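Local coordinates for race-specific elicitor A4 (Passalora fulva, PDB 6BN0), which binds fungal chitin as a secreted effector and triggers a hypersensitive response in tomato plants that carry the Cf-4 resistance gene, at residues A[2-6]-A[44-48]. Residues are numbered along the deposited sequence; the frame is centred on the assembly and turned at random.
Sequences PYNPC and NAKPV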
loop_
_atom_site.group_PDB
_atom_site.type_symbol
_atom_site.label_atom_id
_atom_site.label_comp_id
_atom_site.label_asym_id
_atom_site.label_seq_id
_atom_site.Cartn_x
_atom_site.Cartn_y
_atom_site.Cartn_z
ATOM N N PRO A 2 -14.101 -16.240 -14.453
ATOM C CA PRO A 2 -14.365 -14.912 -13.891
ATOM C C PRO A 2 -13.618 -13.811 -14.633
ATOM O O PRO A 2 -12.635 -14.044 -15.344
ATOM C CB PRO A 2 -13.822 -15.025 -12.463
ATOM C CG PRO A 2 -12.623 -15.865 -12.647
ATOM C CD PRO A 2 -13.040 -16.915 -13.676
ATOM N N TYR A 3 -14.117 -12.593 -14.452
ATOM C CA TYR A 3 -13.445 -11.410 -14.966
ATOM C C TYR A 3 -12.017 -11.367 -14.442
ATOM O O TYR A 3 -11.784 -11.568 -13.254
ATOM C CB TYR A 3 -14.215 -10.147 -14.549
ATOM C CG TYR A 3 -13.581 -8.881 -15.058
ATOM C CD1 TYR A 3 -13.779 -8.466 -16.370
ATOM C CD2 TYR A 3 -12.746 -8.113 -14.240
ATOM C CE1 TYR A 3 -13.204 -7.298 -16.873
ATOM C CE2 TYR A 3 -12.147 -6.943 -14.744
ATOM C CZ TYR A 3 -12.382 -6.539 -16.046
ATOM O OH TYR A 3 -11.785 -5.388 -16.512
ATOM N N ASN A 4 -11.046 -11.128 -15.322
ATOM C CA ASN A 4 -9.634 -11.229 -14.931
ATOM C C ASN A 4 -8.783 -10.283 -15.771
ATOM O O ASN A 4 -8.385 -10.619 -16.897
ATOM C CB ASN A 4 -9.129 -12.658 -15.063
ATOM C CG ASN A 4 -7.669 -12.820 -14.585
ATOM O OD1 ASN A 4 -7.143 -13.942 -14.558
ATOM N ND2 ASN A 4 -7.014 -11.721 -14.262
ATOM N N PRO A 5 -8.508 -9.079 -15.271
ATOM C CA PRO A 5 -7.769 -8.079 -16.058
ATOM C C PRO A 5 -6.256 -8.154 -15.878
ATOM O O PRO A 5 -5.561 -7.229 -16.311
ATOM C CB PRO A 5 -8.302 -6.763 -15.461
ATOM C CG PRO A 5 -8.400 -7.101 -13.951
ATOM C CD PRO A 5 -8.900 -8.561 -13.939
ATOM N N CYS A 6 -5.753 -9.202 -15.227
ATOM C CA CYS A 6 -4.321 -9.334 -14.887
ATOM C C CYS A 6 -3.537 -9.618 -16.154
ATOM O O CYS A 6 -3.569 -10.730 -16.678
ATOM C CB CYS A 6 -4.124 -10.461 -13.874
ATOM S SG CYS A 6 -5.113 -10.181 -12.380
ATOM N N ASN A 44 0.148 -16.241 -15.163
ATOM C CA ASN A 44 -1.219 -16.432 -14.703
ATOM C C ASN A 44 -1.370 -15.933 -13.281
ATOM O O ASN A 44 -0.445 -16.015 -12.472
ATOM C CB ASN A 44 -1.632 -17.894 -14.804
ATOM C CG ASN A 44 -1.629 -18.378 -16.221
ATOM O OD1 ASN A 44 -2.274 -17.789 -17.080
ATOM N ND2 ASN A 44 -0.893 -19.449 -16.483
ATOM N N ALA A 45 -2.543 -15.386 -12.983
ATOM C CA ALA A 45 -2.764 -14.757 -11.702
ATOM C C ALA A 45 -4.232 -14.837 -11.336
ATOM O O ALA A 45 -5.113 -14.956 -12.202
ATOM C CB ALA A 45 -2.306 -13.308 -11.710
ATOM N N LYS A 46 -4.466 -14.833 -10.034
ATOM C CA LYS A 46 -5.812 -14.835 -9.489
ATOM C C LYS A 46 -6.205 -13.392 -9.220
ATOM O O LYS A 46 -5.455 -12.681 -8.532
ATOM C CB LYS A 46 -5.878 -15.649 -8.193
ATOM C CG LYS A 46 -7.154 -15.439 -7.422
ATOM C CD LYS A 46 -6.925 -15.560 -5.966
ATOM C CE LYS A 46 -7.560 -16.780 -5.442
ATOM N NZ LYS A 46 -9.018 -16.522 -5.290
ATOM N N PRO A 47 -7.296 -12.899 -9.799
ATOM C CA PRO A 47 -7.761 -11.543 -9.480
ATOM C C PRO A 47 -8.462 -11.519 -8.134
ATOM O O PRO A 47 -9.262 -12.399 -7.824
ATOM C CB PRO A 47 -8.742 -11.234 -10.620
ATOM C CG PRO A 47 -9.228 -12.582 -11.079
ATOM C CD PRO A 47 -8.149 -13.585 -10.786
ATOM N N VAL A 48 -8.143 -10.512 -7.315
ATOM C CA VAL A 48 -8.715 -10.376 -5.981
ATOM C C VAL A 48 -9.354 -9.002 -5.855
ATOM O O VAL A 48 -8.701 -7.982 -6.137
ATOM C CB VAL A 48 -7.634 -10.580 -4.904
ATOM C CG1 VAL A 48 -8.205 -10.348 -3.534
ATOM C CG2 VAL A 48 -7.121 -12.036 -5.045
#
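P47 is the bump of this surface contact: its ring stands up from strand 45-51 and lies against a shallow hollow on the N-terminal loop 2-6. CB and CG of N4 form the floor of that hollow, Y3 O and C6 SG its two sides, and P5 CD a loose edge. P47 CG comes closest to the loop, 3.5 Å from Y3 O and 3.8 Å from N4 CG. The side chain of N4 extends with CG anti to its own backbone N (chi1 -177°) and crosses the proline ring at about a right angle, covering CG and CD. P5 touches more lightly, its CD 4.3 Å from P47 CB. At the other end of the loop C6 sits between A45 and P47: its CB meets A45 CB at 4.0 Å, while SG lies 4.2 Å from P47 CB. That sulfur is bonded to C36 on the adjacent strand 32-38, where I34 also receives Y3, P5 and P47, so the loop straddles the two strands of this chitin-binding (CBM14) module. Around P47 and A45 the touch is one of van der Waals surfaces, mostly apolar, while the covalent hold on the loop comes from the C6–C36 disulfide to the neighbouring strand, a bond that would probably keep the loop on the sheet surface.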